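Local atomic coordinates of glycosyl hydrolase family 2, TIM barrel domain protein (Parabacteroides merdae ATCC 43184, PDB entry 6DXU), a protein that probably hydrolyses beta-glucuronides as a gut bacterial beta-glucuronidase of glycoside hydrolase family 2. Residues R655-L669 with R681-C695. Sequence-based numbering, arbitrary orientation.
Sequences RKEILVYSNCDEVEL and RNSQDYPAAGLRWNC
Trp693 has CG anti to its carbonyl carbon (chi1 -69°), which turns the indole toward Leu669 on strand 666-669. Leu669 sets CG opposite its backbone N (chi1 -167°), and chi2 of 72° then brings CD2 to 3.6 Å from Trp693 CG. The strand's position puts Leu669 CB over one face, in a CH-pi contact 3.7 Å from the centroid of the Trp693 five-membered ring. The far end of the indole meets Val667, with Trp693 CH2 3.7 Å from Val667 CG1. Val667 O lies at the ring edge, in its plane. Val660 CG2 reaches Trp693 CZ3 at 3.8 Å. An alanine in place of Trp693 would probably open a gap between the two sheets and leave Leu669 and Val667 without their shared surface. Cys695 SG continues this buried layer between Ile658 and Leu669, and Leu691 CD1 extends it to Val667 CG2.

Strands 655-662 and 692-695 pair antiparallel. Ile658 and Trp693 form a hydrogen-bonded pair, with Ile658 N to Trp693 O at 2.8 Å. One more hydrogen bond, from Val660 N to Leu691 O, is made just before strand 692-695 begins. On the face that carries Leu659 and Arg692, Leu659 CD2 packs 3.6 Å from Arg692 CB.

Arg681 ties down the end of strand 655-662 and the loop 663-665. Its extended chain carries NE to Ser662 O, 2.9 Å away and in the carbonyl plane. Its backbone N binds Asp665 O, and Ala689 CB covers one face of the guanidinium.

Both segments belong to the DUF4982 family region, and the two facing sheets are consistent with a beta sandwich. Strand 638-640 flanks 655-662 opposite 692-696, and its Ile638 touches Val660 and Val667. Strands 700-710 and 674-680 border 666-671 in the facing sheet. Helix 565-579 packs against Tyr661 and Pro687.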
loop_
_atom_site.group_PDB
_atom_site.type_symbol
_atom_site.label_atom_id
_atom_site.label_comp_id
_atom_site.label_asym_id
_atom_site.label_seq_id
_atom_site.Cartn_x
_atom_site.Cartn_y
_atom_site.Cartn_z
ATOM N N ARG D 655 70.596 25.966 21.302
ATOM C CA ARG D 655 70.436 26.238 19.879
ATOM C C ARG D 655 69.163 25.546 19.397
ATOM O O ARG D 655 69.076 24.315 19.373
ATOM C CB ARG D 655 71.673 25.805 19.099
ATOM C CG ARG D 655 72.831 26.793 19.285
ATOM C CD ARG D 655 73.963 26.537 18.320
ATOM N NE ARG D 655 74.926 27.640 18.257
ATOM C CZ ARG D 655 75.898 27.843 19.143
ATOM N NH1 ARG D 655 76.040 27.025 20.182
ATOM N NH2 ARG D 655 76.728 28.864 18.995
ATOM N N LYS D 656 68.153 26.350 19.081
ATOM C CA LYS D 656 66.842 25.847 18.703
ATOM C C LYS D 656 66.768 25.628 17.203
ATOM O O LYS D 656 67.240 26.457 16.416
ATOM C CB LYS D 656 65.749 26.825 19.130
ATOM C CG LYS D 656 65.812 27.212 20.594
ATOM C CD LYS D 656 65.722 25.991 21.492
ATOM C CE LYS D 656 64.393 25.279 21.317
ATOM N NZ LYS D 656 64.188 24.208 22.321
ATOM N N GLU D 657 66.133 24.527 16.815
ATOM C CA GLU D 657 65.943 24.244 15.401
ATOM C C GLU D 657 64.893 25.179 14.812
ATOM O O GLU D 657 63.815 25.370 15.389
ATOM C CB GLU D 657 65.526 22.790 15.209
ATOM C CG GLU D 657 65.440 22.374 13.745
ATOM C CD GLU D 657 65.266 20.868 13.585
ATOM O OE1 GLU D 657 64.329 20.314 14.180
ATOM O OE2 GLU D 657 66.074 20.236 12.870
ATOM N N ILE D 658 65.229 25.782 13.674
ATOM C CA ILE D 658 64.326 26.623 12.902
ATOM C C ILE D 658 64.207 26.006 11.516
ATOM O O ILE D 658 65.226 25.754 10.859
ATOM C CB ILE D 658 64.836 28.075 12.807
ATOM C CG1 ILE D 658 64.897 28.716 14.203
ATOM C CG2 ILE D 658 63.959 28.892 11.863
ATOM C CD1 ILE D 658 65.552 30.096 14.205
ATOM N N LEU D 659 62.972 25.733 11.090
ATOM C CA LEU D 659 62.678 25.169 9.781
ATOM C C LEU D 659 62.083 26.245 8.888
ATOM O O LEU D 659 61.243 27.032 9.330
ATOM C CB LEU D 659 61.689 23.991 9.894
ATOM C CG LEU D 659 62.057 22.846 10.832
ATOM C CD1 LEU D 659 60.983 21.761 10.816
ATOM C CD2 LEU D 659 63.425 22.282 10.464
ATOM N N VAL D 660 62.498 26.270 7.629
ATOM C CA VAL D 660 61.927 27.171 6.634
ATOM C C VAL D 660 61.401 26.326 5.481
ATOM O O VAL D 660 62.131 25.487 4.937
ATOM C CB VAL D 660 62.957 28.205 6.148
ATOM C CG1 VAL D 660 62.398 29.035 5.000
ATOM C CG2 VAL D 660 63.361 29.104 7.318
ATOM N N TYR D 661 60.129 26.525 5.130
ATOM C CA TYR D 661 59.515 25.825 4.001
ATOM C C TYR D 661 59.440 26.800 2.835
ATOM O O TYR D 661 58.762 27.830 2.907
ATOM C CB TYR D 661 58.157 25.226 4.396
ATOM C CG TYR D 661 58.399 23.993 5.228
ATOM C CD1 TYR D 661 58.744 22.789 4.624
ATOM C CD2 TYR D 661 58.405 24.051 6.619
ATOM C CE1 TYR D 661 59.030 21.660 5.373
ATOM C CE2 TYR D 661 58.681 22.923 7.381
ATOM C CZ TYR D 661 59.000 21.729 6.744
ATOM O OH TYR D 661 59.294 20.605 7.478
ATOM N N SER D 662 60.188 26.498 1.777
ATOM C CA SER D 662 60.366 27.431 0.680
ATOM C C SER D 662 60.687 26.633 -0.565
ATOM O O SER D 662 61.276 25.549 -0.482
ATOM C CB SER D 662 61.493 28.437 0.992
ATOM O OG SER D 662 61.715 29.331 -0.086
ATOM N N ASN D 663 60.268 27.153 -1.720
ATOM C CA ASN D 663 60.685 26.580 -2.991
ATOM C C ASN D 663 61.860 27.336 -3.587
ATOM O O ASN D 663 62.259 27.051 -4.722
ATOM C CB ASN D 663 59.518 26.538 -3.991
ATOM C CG ASN D 663 58.851 27.883 -4.170
ATOM O OD1 ASN D 663 59.306 28.899 -3.632
ATOM N ND2 ASN D 663 57.776 27.905 -4.945
ATOM N N CYS D 664 62.435 28.273 -2.838
ATOM C CA CYS D 664 63.601 28.999 -3.314
ATOM C C CYS D 664 64.820 28.086 -3.375
ATOM O O CYS D 664 64.912 27.071 -2.680
ATOM C CB CYS D 664 63.901 30.194 -2.412
ATOM S SG CYS D 664 62.757 31.567 -2.610
ATOM N N ASP D 665 65.771 28.477 -4.231
ATOM C CA ASP D 665 67.004 27.721 -4.425
ATOM C C ASP D 665 67.984 27.895 -3.271
ATOM O O ASP D 665 68.669 26.942 -2.885
ATOM C CB ASP D 665 67.630 28.135 -5.750
ATOM C CG ASP D 665 66.741 27.789 -6.913
ATOM O OD1 ASP D 665 66.319 28.689 -7.666
ATOM O OD2 ASP D 665 66.419 26.595 -7.020
ATOM N N GLU D 666 68.061 29.093 -2.707
ATOM C CA GLU D 666 68.904 29.331 -1.549
ATOM C C GLU D 666 68.184 30.290 -0.622
ATOM O O GLU D 666 67.475 31.198 -1.068
ATOM C CB GLU D 666 70.280 29.924 -1.936
ATOM C CG GLU D 666 71.063 29.102 -2.949
ATOM N N VAL D 667 68.395 30.097 0.673
ATOM C CA VAL D 667 67.761 30.916 1.697
ATOM C C VAL D 667 68.811 31.306 2.725
ATOM O O VAL D 667 69.616 30.471 3.150
ATOM C CB VAL D 667 66.591 30.175 2.385
ATOM C CG1 VAL D 667 66.068 30.988 3.571
ATOM C CG2 VAL D 667 65.470 29.892 1.380
ATOM N N GLU D 668 68.802 32.573 3.123
ATOM C CA GLU D 668 69.579 33.044 4.264
ATOM C C GLU D 668 68.638 33.343 5.424
ATOM O O GLU D 668 67.618 34.016 5.245
ATOM C CB GLU D 668 70.398 34.287 3.905
ATOM C CG GLU D 668 71.308 34.760 5.035
ATOM C CD GLU D 668 72.344 35.766 4.566
ATOM O OE1 GLU D 668 73.291 36.050 5.335
ATOM O OE2 GLU D 668 72.183 36.293 3.444
ATOM N N LEU D 669 68.985 32.849 6.608
ATOM C CA LEU D 669 68.228 33.112 7.823
ATOM C C LEU D 669 68.927 34.162 8.680
ATOM O O LEU D 669 70.147 34.125 8.853
ATOM C CB LEU D 669 68.055 31.832 8.640
ATOM C CG LEU D 669 67.040 31.865 9.787
ATOM C CD1 LEU D 669 65.619 31.878 9.238
ATOM C CD2 LEU D 669 67.237 30.660 10.697
ATOM N N ARG D 681 68.546 24.632 -1.103
ATOM C CA ARG D 681 67.409 23.726 -1.004
ATOM C C ARG D 681 67.721 22.382 -1.655
ATOM O O ARG D 681 68.207 22.328 -2.789
ATOM C CB ARG D 681 66.165 24.345 -1.641
ATOM C CG ARG D 681 64.894 23.561 -1.270
ATOM C CD ARG D 681 63.641 24.000 -2.012
ATOM N NE ARG D 681 62.506 23.183 -1.562
ATOM C CZ ARG D 681 62.255 21.952 -1.995
ATOM N NH1 ARG D 681 63.044 21.397 -2.914
ATOM N NH2 ARG D 681 61.215 21.274 -1.509
ATOM N N ASN D 682 67.402 21.301 -0.943
ATOM C CA ASN D 682 67.606 19.936 -1.430
ATOM C C ASN D 682 66.542 19.048 -0.784
ATOM O O ASN D 682 66.679 18.677 0.382
ATOM C CB ASN D 682 69.017 19.461 -1.100
ATOM C CG ASN D 682 69.230 17.978 -1.365
ATOM O OD1 ASN D 682 68.406 17.302 -1.992
ATOM N ND2 ASN D 682 70.364 17.465 -0.902
ATOM N N SER D 683 65.518 18.675 -1.570
ATOM C CA SER D 683 64.360 17.954 -1.032
ATOM C C SER D 683 64.773 16.734 -0.221
ATOM O O SER D 683 64.148 16.410 0.797
ATOM C CB SER D 683 63.425 17.512 -2.164
ATOM O OG SER D 683 62.678 18.589 -2.720
ATOM N N GLN D 684 65.810 16.028 -0.666
ATOM C CA GLN D 684 66.181 14.800 0.018
ATOM C C GLN D 684 66.930 15.039 1.322
ATOM O O GLN D 684 67.081 14.094 2.102
ATOM C CB GLN D 684 67.019 13.922 -0.915
ATOM C CG GLN D 684 66.258 13.472 -2.150
ATOM C CD GLN D 684 64.933 12.805 -1.802
ATOM O OE1 GLN D 684 64.883 11.864 -1.009
ATOM N NE2 GLN D 684 63.853 13.297 -2.399
ATOM N N ASP D 685 67.381 16.268 1.588
ATOM C CA ASP D 685 68.069 16.590 2.840
ATOM C C ASP D 685 67.029 16.965 3.894
ATOM O O ASP D 685 66.799 18.136 4.209
ATOM C CB ASP D 685 69.077 17.711 2.621
ATOM C CG ASP D 685 69.870 18.042 3.877
ATOM O OD1 ASP D 685 69.781 17.292 4.873
ATOM O OD2 ASP D 685 70.570 19.073 3.869
ATOM N N TYR D 686 66.405 15.941 4.453
ATOM C CA TYR D 686 65.281 16.042 5.370
ATOM C C TYR D 686 65.763 16.379 6.782
ATOM O O TYR D 686 66.754 15.815 7.245
ATOM C CB TYR D 686 64.507 14.713 5.375
ATOM C CG TYR D 686 63.367 14.614 6.367
ATOM C CD1 TYR D 686 63.570 14.113 7.646
ATOM C CD2 TYR D 686 62.074 14.998 6.010
ATOM C CE1 TYR D 686 62.521 14.013 8.557
ATOM C CE2 TYR D 686 61.018 14.904 6.918
ATOM C CZ TYR D 686 61.251 14.416 8.184
ATOM O OH TYR D 686 60.210 14.313 9.080
ATOM N N PRO D 687 65.036 17.233 7.525
ATOM C CA PRO D 687 63.785 17.883 7.104
ATOM C C PRO D 687 63.943 19.265 6.494
ATOM O O PRO D 687 65.023 19.862 6.556
ATOM C CB PRO D 687 62.993 17.972 8.411
ATOM C CG PRO D 687 64.061 18.188 9.454
ATOM C CD PRO D 687 65.250 17.349 8.982
ATOM N N ALA D 688 62.835 19.775 5.945
ATOM C CA ALA D 688 62.757 21.124 5.385
ATOM C C ALA D 688 63.636 21.295 4.148
ATOM O O ALA D 688 64.045 22.411 3.815
ATOM C CB ALA D 688 63.096 22.188 6.440
ATOM N N ALA D 689 63.904 20.197 3.439
ATOM C CA ALA D 689 64.641 20.259 2.176
ATOM C C ALA D 689 65.960 21.014 2.346
ATOM O O ALA D 689 66.339 21.839 1.512
ATOM C CB ALA D 689 63.787 20.896 1.078
ATOM N N GLY D 690 66.646 20.751 3.460
ATOM C CA GLY D 690 67.931 21.365 3.756
ATOM C C GLY D 690 67.867 22.761 4.338
ATOM O O GLY D 690 68.912 23.298 4.753
ATOM N N LEU D 691 66.690 23.381 4.366
ATOM C CA LEU D 691 66.544 24.752 4.845
ATOM C C LEU D 691 66.190 24.729 6.331
ATOM O O LEU D 691 65.081 25.047 6.759
ATOM C CB LEU D 691 65.510 25.500 4.009
ATOM C CG LEU D 691 65.768 25.466 2.498
ATOM C CD1 LEU D 691 64.677 26.223 1.763
ATOM C CD2 LEU D 691 67.152 26.053 2.121
ATOM N N ARG D 692 67.163 24.282 7.123
ATOM C CA ARG D 692 67.031 24.275 8.568
ATOM C C ARG D 692 68.294 24.851 9.197
ATOM O O ARG D 692 69.391 24.756 8.634
ATOM C CB ARG D 692 66.753 22.877 9.105
ATOM C CG ARG D 692 67.782 21.853 8.708
ATOM C CD ARG D 692 67.490 20.487 9.312
ATOM N NE ARG D 692 68.570 19.566 8.963
ATOM C CZ ARG D 692 68.706 18.992 7.768
ATOM N NH1 ARG D 692 67.816 19.221 6.808
ATOM N NH2 ARG D 692 69.734 18.185 7.527
ATOM N N TRP D 693 68.109 25.480 10.361
ATOM C CA TRP D 693 69.177 26.115 11.127
ATOM C C TRP D 693 68.988 25.770 12.596
ATOM O O TRP D 693 67.901 25.378 13.025
ATOM C CB TRP D 693 69.182 27.640 10.970
ATOM C CG TRP D 693 69.578 28.177 9.622
ATOM C CD1 TRP D 693 70.779 28.745 9.288
ATOM C CD2 TRP D 693 68.767 28.228 8.436
ATOM N NE1 TRP D 693 70.770 29.139 7.970
ATOM C CE2 TRP D 693 69.548 28.835 7.423
ATOM C CE3 TRP D 693 67.457 27.824 8.132
ATOM C CZ2 TRP D 693 69.066 29.041 6.129
ATOM C CZ3 TRP D 693 66.977 28.027 6.843
ATOM C CH2 TRP D 693 67.783 28.634 5.857
ATOM N N ASN D 694 70.061 25.881 13.374
ATOM C CA ASN D 694 69.975 25.731 14.825
ATOM C C ASN D 694 70.576 26.993 15.433
ATOM O O ASN D 694 71.779 27.239 15.285
ATOM C CB ASN D 694 70.698 24.470 15.284
ATOM C CG ASN D 694 69.951 23.201 14.885
ATOM O OD1 ASN D 694 70.039 22.756 13.738
ATOM N ND2 ASN D 694 69.224 22.618 15.819
ATOM N N CYS D 695 69.740 27.801 16.091
ATOM C CA CYS D 695 70.109 29.157 16.466
ATOM C C CYS D 695 69.764 29.447 17.918
ATOM O O CYS D 695 68.796 28.915 18.466
ATOM C CB CYS D 695 69.402 30.183 15.583
ATOM S SG CYS D 695 69.506 29.814 13.856
HETATM O O HOH W 1 74.255 28.841 16.163
HETATM O O HOH W 2 62.068 24.051 2.594
HETATM O O HOH W 3 69.186 24.638 -4.350
#